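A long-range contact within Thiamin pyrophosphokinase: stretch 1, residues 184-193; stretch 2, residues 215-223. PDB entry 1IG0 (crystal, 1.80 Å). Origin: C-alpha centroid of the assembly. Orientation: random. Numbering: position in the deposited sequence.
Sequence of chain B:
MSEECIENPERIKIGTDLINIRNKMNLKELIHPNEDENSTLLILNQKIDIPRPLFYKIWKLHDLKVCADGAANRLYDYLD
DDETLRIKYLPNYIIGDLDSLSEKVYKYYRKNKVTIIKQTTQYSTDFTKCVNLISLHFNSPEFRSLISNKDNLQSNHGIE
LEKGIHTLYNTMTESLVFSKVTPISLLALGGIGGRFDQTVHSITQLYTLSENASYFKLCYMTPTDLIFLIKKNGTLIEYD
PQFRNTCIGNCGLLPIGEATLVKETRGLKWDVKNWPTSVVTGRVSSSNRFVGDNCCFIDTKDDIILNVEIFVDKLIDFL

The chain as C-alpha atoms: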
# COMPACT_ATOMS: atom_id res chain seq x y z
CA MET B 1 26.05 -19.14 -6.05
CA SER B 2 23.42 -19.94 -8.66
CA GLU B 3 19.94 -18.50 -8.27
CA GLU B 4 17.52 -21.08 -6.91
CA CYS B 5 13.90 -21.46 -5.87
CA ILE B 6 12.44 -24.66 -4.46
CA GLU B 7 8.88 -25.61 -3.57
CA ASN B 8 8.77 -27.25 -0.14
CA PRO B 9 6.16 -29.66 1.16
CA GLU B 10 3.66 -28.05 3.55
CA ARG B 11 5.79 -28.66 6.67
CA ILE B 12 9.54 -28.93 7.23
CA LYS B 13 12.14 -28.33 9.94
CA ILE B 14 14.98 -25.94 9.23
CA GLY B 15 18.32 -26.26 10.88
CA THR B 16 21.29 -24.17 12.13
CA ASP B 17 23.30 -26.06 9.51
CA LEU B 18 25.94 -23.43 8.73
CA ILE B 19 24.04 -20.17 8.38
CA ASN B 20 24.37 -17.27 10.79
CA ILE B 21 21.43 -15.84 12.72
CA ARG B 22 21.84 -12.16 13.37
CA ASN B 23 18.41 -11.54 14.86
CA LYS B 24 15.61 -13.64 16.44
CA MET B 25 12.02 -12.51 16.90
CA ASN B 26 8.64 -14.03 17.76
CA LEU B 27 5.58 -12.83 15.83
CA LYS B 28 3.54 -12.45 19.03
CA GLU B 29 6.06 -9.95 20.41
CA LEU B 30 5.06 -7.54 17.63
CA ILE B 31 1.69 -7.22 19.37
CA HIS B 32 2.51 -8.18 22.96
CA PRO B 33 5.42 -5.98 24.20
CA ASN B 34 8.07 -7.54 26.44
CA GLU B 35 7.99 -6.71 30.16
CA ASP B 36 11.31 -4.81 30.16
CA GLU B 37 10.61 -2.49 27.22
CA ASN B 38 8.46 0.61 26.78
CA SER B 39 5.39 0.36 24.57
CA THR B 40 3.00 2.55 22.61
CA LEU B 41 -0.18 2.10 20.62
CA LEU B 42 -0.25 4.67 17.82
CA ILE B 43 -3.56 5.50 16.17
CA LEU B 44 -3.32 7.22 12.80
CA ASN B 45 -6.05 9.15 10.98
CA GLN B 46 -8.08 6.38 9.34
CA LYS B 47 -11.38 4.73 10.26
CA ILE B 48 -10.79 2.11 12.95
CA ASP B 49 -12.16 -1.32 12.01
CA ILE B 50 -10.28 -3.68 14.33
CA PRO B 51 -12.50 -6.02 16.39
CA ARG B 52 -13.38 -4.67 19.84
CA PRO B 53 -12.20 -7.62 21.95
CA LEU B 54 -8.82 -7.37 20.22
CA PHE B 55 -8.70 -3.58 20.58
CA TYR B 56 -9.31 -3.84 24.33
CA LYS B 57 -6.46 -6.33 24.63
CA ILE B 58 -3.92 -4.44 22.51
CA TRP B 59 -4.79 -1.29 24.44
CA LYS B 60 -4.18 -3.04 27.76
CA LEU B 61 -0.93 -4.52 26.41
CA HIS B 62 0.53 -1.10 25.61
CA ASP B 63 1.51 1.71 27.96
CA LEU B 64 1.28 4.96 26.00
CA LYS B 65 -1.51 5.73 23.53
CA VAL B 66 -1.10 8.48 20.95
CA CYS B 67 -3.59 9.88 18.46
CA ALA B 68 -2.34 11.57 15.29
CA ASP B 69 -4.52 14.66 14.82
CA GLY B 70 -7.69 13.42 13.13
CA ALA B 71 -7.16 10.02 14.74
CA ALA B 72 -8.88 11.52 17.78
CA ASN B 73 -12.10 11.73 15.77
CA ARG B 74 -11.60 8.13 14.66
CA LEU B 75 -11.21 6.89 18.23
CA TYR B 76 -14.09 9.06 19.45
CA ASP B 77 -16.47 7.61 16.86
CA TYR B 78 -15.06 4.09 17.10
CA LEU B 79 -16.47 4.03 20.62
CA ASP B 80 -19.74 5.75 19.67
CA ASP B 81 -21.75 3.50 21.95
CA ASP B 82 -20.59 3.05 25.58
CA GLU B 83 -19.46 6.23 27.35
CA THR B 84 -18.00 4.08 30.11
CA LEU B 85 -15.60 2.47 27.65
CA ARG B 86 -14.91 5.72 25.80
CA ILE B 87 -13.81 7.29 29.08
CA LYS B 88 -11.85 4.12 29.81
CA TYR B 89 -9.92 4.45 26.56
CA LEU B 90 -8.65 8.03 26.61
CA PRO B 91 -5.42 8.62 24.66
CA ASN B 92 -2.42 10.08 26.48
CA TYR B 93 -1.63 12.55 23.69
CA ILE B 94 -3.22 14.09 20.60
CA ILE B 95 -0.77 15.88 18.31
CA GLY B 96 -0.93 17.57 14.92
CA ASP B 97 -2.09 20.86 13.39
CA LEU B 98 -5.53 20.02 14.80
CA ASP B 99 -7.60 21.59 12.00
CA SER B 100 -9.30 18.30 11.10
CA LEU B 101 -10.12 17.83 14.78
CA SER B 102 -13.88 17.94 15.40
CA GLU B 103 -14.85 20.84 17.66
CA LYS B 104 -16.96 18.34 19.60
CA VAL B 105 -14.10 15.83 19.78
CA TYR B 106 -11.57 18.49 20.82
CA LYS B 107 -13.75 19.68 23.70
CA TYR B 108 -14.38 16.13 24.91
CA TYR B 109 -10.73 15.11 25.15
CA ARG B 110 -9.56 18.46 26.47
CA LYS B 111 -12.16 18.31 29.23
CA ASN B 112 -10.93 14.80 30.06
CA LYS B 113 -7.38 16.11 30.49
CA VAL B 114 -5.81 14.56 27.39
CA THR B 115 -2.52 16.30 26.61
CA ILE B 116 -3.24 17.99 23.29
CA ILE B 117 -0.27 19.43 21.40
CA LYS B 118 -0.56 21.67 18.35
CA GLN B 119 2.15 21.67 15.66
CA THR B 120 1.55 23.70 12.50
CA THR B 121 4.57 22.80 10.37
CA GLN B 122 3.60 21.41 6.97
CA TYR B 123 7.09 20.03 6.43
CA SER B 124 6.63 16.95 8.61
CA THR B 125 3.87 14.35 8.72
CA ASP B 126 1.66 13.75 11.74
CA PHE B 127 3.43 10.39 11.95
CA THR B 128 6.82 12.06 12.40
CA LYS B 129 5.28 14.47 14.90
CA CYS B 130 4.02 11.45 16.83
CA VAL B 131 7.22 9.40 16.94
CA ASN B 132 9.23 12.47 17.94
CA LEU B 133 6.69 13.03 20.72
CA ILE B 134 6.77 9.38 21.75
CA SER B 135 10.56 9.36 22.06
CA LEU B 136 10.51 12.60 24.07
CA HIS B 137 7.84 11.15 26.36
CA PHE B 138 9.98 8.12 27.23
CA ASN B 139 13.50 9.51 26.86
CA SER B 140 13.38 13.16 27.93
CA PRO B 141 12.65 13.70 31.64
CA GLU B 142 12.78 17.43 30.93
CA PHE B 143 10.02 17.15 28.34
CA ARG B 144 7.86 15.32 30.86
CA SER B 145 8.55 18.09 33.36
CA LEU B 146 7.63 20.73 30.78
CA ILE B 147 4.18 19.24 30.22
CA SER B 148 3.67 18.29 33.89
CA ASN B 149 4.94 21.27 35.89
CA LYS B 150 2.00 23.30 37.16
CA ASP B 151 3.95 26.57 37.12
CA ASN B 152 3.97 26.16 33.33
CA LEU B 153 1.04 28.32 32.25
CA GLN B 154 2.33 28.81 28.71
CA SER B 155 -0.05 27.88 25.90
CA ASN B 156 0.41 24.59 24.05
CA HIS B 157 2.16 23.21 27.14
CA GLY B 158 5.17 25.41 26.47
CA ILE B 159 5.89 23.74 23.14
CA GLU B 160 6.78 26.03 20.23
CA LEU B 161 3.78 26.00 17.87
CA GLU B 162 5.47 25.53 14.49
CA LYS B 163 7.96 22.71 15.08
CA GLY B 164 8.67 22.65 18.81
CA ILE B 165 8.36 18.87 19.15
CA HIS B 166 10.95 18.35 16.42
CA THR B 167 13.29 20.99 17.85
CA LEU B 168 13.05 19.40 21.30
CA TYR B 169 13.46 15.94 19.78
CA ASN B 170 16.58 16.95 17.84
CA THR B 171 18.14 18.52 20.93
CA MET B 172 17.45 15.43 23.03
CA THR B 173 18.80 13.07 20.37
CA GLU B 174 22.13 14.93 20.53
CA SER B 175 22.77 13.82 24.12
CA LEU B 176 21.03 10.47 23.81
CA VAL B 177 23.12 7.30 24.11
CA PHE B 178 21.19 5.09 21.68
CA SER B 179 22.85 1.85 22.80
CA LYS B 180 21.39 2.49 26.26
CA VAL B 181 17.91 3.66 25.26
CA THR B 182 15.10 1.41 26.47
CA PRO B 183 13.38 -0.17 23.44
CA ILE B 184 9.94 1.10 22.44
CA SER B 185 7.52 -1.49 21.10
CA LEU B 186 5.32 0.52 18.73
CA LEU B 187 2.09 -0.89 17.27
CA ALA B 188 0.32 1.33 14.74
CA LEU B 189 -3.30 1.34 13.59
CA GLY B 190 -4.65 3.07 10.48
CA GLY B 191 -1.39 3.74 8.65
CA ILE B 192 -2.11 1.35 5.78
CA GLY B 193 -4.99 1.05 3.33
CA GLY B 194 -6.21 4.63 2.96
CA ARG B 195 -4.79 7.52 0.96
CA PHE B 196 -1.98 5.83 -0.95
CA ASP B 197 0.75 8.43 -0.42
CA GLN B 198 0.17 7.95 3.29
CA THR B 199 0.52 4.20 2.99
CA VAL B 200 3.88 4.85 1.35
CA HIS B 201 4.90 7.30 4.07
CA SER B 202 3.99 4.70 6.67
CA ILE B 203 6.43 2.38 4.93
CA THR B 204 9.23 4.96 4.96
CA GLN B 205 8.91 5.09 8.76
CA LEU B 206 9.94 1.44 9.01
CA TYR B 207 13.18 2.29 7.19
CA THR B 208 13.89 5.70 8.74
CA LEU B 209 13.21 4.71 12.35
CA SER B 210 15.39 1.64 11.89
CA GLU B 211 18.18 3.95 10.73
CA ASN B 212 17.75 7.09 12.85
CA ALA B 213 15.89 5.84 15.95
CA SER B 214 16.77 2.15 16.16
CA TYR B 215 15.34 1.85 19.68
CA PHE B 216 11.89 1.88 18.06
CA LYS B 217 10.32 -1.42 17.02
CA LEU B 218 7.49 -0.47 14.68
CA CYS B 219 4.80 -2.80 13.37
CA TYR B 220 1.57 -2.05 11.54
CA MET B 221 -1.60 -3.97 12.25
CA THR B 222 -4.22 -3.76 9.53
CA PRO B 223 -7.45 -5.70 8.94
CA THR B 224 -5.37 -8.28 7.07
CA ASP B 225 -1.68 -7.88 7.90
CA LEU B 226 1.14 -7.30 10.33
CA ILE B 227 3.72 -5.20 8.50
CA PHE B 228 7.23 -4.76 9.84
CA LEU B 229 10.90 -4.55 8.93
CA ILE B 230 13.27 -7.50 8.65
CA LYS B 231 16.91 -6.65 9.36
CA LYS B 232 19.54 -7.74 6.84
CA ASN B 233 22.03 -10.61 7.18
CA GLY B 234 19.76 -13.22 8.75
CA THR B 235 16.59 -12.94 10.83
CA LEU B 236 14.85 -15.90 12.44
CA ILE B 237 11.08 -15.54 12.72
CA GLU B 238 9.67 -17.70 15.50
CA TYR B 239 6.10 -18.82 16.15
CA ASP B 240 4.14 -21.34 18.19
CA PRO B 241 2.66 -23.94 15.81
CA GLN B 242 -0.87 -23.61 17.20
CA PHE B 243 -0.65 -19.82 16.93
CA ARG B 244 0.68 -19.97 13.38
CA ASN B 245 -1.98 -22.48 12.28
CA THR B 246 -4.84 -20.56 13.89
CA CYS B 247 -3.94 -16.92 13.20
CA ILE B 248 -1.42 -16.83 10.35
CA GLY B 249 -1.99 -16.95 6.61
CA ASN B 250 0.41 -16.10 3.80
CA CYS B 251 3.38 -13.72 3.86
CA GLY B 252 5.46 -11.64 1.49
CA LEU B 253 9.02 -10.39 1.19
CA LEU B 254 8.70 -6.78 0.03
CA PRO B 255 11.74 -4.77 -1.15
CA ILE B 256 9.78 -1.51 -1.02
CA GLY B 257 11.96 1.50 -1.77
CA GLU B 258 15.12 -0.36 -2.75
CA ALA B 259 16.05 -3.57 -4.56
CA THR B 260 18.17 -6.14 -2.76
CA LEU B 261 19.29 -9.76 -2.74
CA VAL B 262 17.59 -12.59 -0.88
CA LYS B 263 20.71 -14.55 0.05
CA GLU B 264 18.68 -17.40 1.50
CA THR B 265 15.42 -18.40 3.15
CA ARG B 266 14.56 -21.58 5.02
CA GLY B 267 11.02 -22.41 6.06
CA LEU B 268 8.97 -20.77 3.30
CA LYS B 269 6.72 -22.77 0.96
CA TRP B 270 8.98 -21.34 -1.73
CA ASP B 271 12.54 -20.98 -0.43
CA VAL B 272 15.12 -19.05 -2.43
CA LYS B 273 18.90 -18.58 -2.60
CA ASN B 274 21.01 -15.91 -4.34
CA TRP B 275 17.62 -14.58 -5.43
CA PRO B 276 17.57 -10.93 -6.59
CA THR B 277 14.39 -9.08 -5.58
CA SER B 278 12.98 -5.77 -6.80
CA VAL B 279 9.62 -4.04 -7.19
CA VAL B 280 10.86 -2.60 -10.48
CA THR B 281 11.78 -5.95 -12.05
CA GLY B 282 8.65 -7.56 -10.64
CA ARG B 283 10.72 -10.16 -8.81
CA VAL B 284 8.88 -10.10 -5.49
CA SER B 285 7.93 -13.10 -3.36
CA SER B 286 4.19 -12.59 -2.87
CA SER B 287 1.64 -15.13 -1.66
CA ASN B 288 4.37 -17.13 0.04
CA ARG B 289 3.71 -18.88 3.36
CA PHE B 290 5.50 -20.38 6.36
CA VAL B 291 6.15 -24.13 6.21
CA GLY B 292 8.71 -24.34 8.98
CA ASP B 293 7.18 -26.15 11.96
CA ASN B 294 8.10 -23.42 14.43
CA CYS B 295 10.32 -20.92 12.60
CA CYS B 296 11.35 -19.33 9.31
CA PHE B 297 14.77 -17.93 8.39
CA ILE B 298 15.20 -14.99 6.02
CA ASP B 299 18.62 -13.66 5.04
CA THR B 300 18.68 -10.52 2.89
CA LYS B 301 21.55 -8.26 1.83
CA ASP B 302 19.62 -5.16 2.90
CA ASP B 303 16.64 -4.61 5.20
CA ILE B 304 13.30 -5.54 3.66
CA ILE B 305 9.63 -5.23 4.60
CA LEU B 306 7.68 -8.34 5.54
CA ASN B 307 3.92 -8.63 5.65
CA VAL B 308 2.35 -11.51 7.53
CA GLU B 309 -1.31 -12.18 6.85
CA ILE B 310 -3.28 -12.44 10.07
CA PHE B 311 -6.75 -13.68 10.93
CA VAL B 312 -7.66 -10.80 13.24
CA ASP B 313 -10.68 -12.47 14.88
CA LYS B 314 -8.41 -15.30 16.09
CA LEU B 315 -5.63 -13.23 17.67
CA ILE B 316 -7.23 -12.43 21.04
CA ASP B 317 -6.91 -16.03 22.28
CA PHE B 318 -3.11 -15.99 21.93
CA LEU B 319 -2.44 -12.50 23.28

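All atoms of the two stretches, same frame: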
# COMPACT_ATOMS: atom_id res chain seq x y z
N ILE B 184 11.34 0.68 22.46
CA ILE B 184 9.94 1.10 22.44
C ILE B 184 9.16 0.26 21.44
O ILE B 184 9.33 0.42 20.23
CB ILE B 184 9.80 2.59 22.04
CG1 ILE B 184 10.55 3.48 23.03
CG2 ILE B 184 8.33 2.98 21.99
CD1 ILE B 184 10.54 4.96 22.66
N SER B 185 8.33 -0.64 21.96
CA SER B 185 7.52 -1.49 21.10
C SER B 185 6.36 -0.63 20.62
O SER B 185 5.49 -0.25 21.40
CB SER B 185 7.00 -2.70 21.87
OG SER B 185 6.27 -3.57 21.02
N LEU B 186 6.35 -0.33 19.32
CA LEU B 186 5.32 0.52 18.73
C LEU B 186 4.38 -0.21 17.77
O LEU B 186 4.82 -0.74 16.75
CB LEU B 186 5.99 1.69 18.01
CG LEU B 186 5.15 2.73 17.28
CD1 LEU B 186 4.26 3.47 18.26
CD2 LEU B 186 6.08 3.69 16.55
N LEU B 187 3.10 -0.24 18.11
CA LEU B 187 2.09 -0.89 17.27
C LEU B 187 1.22 0.22 16.70
O LEU B 187 0.64 1.01 17.45
CB LEU B 187 1.25 -1.86 18.10
CG LEU B 187 0.28 -2.76 17.33
CD1 LEU B 187 1.06 -3.67 16.39
CD2 LEU B 187 -0.54 -3.59 18.31
N ALA B 188 1.11 0.29 15.38
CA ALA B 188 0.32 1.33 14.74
C ALA B 188 -0.94 0.85 14.04
O ALA B 188 -0.95 -0.18 13.37
CB ALA B 188 1.20 2.10 13.75
N LEU B 189 -2.01 1.63 14.20
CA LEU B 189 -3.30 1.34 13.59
C LEU B 189 -3.66 2.46 12.61
O LEU B 189 -3.41 3.63 12.88
CB LEU B 189 -4.39 1.25 14.66
CG LEU B 189 -4.32 0.13 15.71
CD1 LEU B 189 -5.40 0.35 16.77
CD2 LEU B 189 -4.52 -1.22 15.03
N GLY B 190 -4.23 2.08 11.47
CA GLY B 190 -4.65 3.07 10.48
C GLY B 190 -3.61 3.72 9.59
O GLY B 190 -3.89 4.75 8.97
N GLY B 191 -2.41 3.15 9.50
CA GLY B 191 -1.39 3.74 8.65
C GLY B 191 -1.31 3.12 7.27
O GLY B 191 -0.56 3.58 6.41
N ILE B 192 -2.10 2.07 7.05
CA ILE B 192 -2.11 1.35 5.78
C ILE B 192 -3.53 1.16 5.24
O ILE B 192 -4.46 0.92 6.01
CB ILE B 192 -1.47 -0.05 5.95
CG1 ILE B 192 -0.08 0.06 6.59
CG2 ILE B 192 -1.39 -0.75 4.60
CD1 ILE B 192 0.98 0.65 5.69
N GLY B 193 -3.69 1.27 3.92
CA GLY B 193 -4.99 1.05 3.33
C GLY B 193 -5.86 2.24 2.96
O GLY B 193 -6.93 2.06 2.39
N TYR B 215 15.95 2.38 18.46
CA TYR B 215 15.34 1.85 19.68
C TYR B 215 13.86 1.55 19.46
O TYR B 215 13.24 0.83 20.24
CB TYR B 215 15.54 2.82 20.84
CG TYR B 215 15.23 4.26 20.53
CD1 TYR B 215 13.92 4.75 20.61
CD2 TYR B 215 16.24 5.14 20.14
CE1 TYR B 215 13.63 6.08 20.31
CE2 TYR B 215 15.96 6.47 19.84
CZ TYR B 215 14.66 6.93 19.93
OH TYR B 215 14.37 8.24 19.61
N PHE B 216 13.29 2.12 18.40
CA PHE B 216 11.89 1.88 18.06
C PHE B 216 11.74 0.53 17.38
O PHE B 216 12.62 0.11 16.62
CB PHE B 216 11.36 2.94 17.09
CG PHE B 216 10.85 4.20 17.75
CD1 PHE B 216 11.56 5.39 17.66
CD2 PHE B 216 9.63 4.20 18.43
CE1 PHE B 216 11.07 6.56 18.22
CE2 PHE B 216 9.12 5.37 18.99
CZ PHE B 216 9.84 6.55 18.89
N LYS B 217 10.63 -0.14 17.64
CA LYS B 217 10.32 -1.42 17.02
C LYS B 217 8.90 -1.25 16.52
O LYS B 217 7.93 -1.55 17.22
CB LYS B 217 10.39 -2.56 18.04
CG LYS B 217 11.70 -2.66 18.80
CD LYS B 217 11.76 -3.96 19.58
CE LYS B 217 10.53 -4.13 20.46
NZ LYS B 217 10.42 -5.51 20.99
N LEU B 218 8.78 -0.75 15.29
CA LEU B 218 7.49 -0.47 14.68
C LEU B 218 6.86 -1.62 13.90
O LEU B 218 7.53 -2.34 13.16
CB LEU B 218 7.62 0.75 13.76
CG LEU B 218 6.43 1.10 12.86
CD1 LEU B 218 5.21 1.45 13.69
CD2 LEU B 218 6.82 2.26 11.96
N CYS B 219 5.56 -1.77 14.08
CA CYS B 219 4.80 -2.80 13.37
C CYS B 219 3.39 -2.29 13.11
O CYS B 219 2.76 -1.72 14.00
CB CYS B 219 4.72 -4.09 14.20
SG CYS B 219 3.81 -5.43 13.38
N TYR B 220 2.91 -2.48 11.89
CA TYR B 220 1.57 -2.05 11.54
C TYR B 220 0.62 -3.21 11.62
O TYR B 220 0.95 -4.33 11.22
CB TYR B 220 1.52 -1.48 10.12
CG TYR B 220 2.30 -0.21 9.92
CD1 TYR B 220 3.62 -0.24 9.47
CD2 TYR B 220 1.74 1.03 10.22
CE1 TYR B 220 4.36 0.93 9.33
CE2 TYR B 220 2.46 2.20 10.08
CZ TYR B 220 3.77 2.15 9.64
OH TYR B 220 4.50 3.31 9.50
N MET B 221 -0.57 -2.95 12.16
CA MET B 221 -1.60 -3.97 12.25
C MET B 221 -2.76 -3.44 11.43
O MET B 221 -3.30 -2.37 11.74
CB MET B 221 -2.04 -4.20 13.69
CG MET B 221 -3.19 -5.20 13.78
SD MET B 221 -3.73 -5.53 15.47
CE MET B 221 -2.58 -6.79 15.94
N THR B 222 -3.13 -4.17 10.39
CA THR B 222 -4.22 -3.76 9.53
C THR B 222 -5.28 -4.84 9.61
O THR B 222 -5.11 -5.83 10.32
CB THR B 222 -3.74 -3.61 8.07
OG1 THR B 222 -3.65 -4.90 7.45
CG2 THR B 222 -2.37 -2.95 8.03
N PRO B 223 -6.40 -4.67 8.88
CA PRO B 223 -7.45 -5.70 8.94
C PRO B 223 -6.99 -7.04 8.39
O PRO B 223 -7.64 -8.06 8.62
CB PRO B 223 -8.56 -5.09 8.08
CG PRO B 223 -8.36 -3.62 8.24
CD PRO B 223 -6.86 -3.49 8.14
O HOH W 1 -5.19 -0.54 10.98

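Residues 184-189 and 216-221 form neighbouring parallel strands, their axes inclined by 19° and approaching to 4.7 Å; together the two stretches bury 854 Å² against each other. Ile184, Leu186 and Met221 cover the most surface, and the first two also anchor much of the backbone ladder.

Ile184 opens the pairing. Its N donates to Tyr215 O (2.9 Å), and its O accepts from Lys217 N (3.0 Å), so the residue bonds to both neighbours of Phe216, its partner in register, as is usual in a parallel sheet. The side chain, with chi1 m and chi2 t, reaches both aromatic rings: Ile184 CD1 lies 4.0 Å from Tyr215 CD1 and sits over one face of the Phe216 ring, while Ile184 CG2 is 3.9 Å from Phe216 CE2. A branched aliphatic residue thus fills the space beside both rings without needing a polar partner, and the Tyr215 hydroxyl is satisfied elsewhere in the structure.

Leu186 repeats the backbone pattern two residues on. Its N donates to Lys217 O (2.9 Å) and its O accepts from Cys219 N (3.0 Å); the same Leu186 O receives a CA-H...O contact from Leu218 CA at 3.4 Å. The side chain shares a sheet face with Ile184, Ala188, Phe216, Leu218 and Tyr220. There Leu186 CD2 packs against Leu218 CD1 (3.7 Å) and Phe216 CD2 (4.0 Å), spanning two alternate residues of the second strand, whose side chains share this face. Ala188 continues this apolar row, its small CB fitting 3.7 Å from Tyr220 CD2, while its N bonds to Cys219 O (2.9 Å) and its O to Met221 N (3.0 Å).

Met221 closes the other face, where its CB lies 4.1 Å from both Leu187 CD1 and Leu189 CD2; beyond CB the side chain has chi1 and chi2 t and chi3 m. At the opposite end of this face, Lys217 runs its aliphatic chain past Ser185, with Lys217 CE 4.1 Å from Ser185 CB; Lys217 is exposed, and its NZ is hydrogen-bonded elsewhere in the structure.

Beyond the last direct backbone bond, a water bridges the strands, accepting from Gly190 N (2.8 Å) and donating to Met221 O (2.7 Å). The chain then turns through Gly190, whose positive phi favours glycine, and Gly191, where a CB would clash with Tyr220 CE2, 3.0 Å away. Ile192 returns to the contact, setting CG1 4.1 Å from Tyr220 CG and CB 3.7 Å from Thr222 CG2.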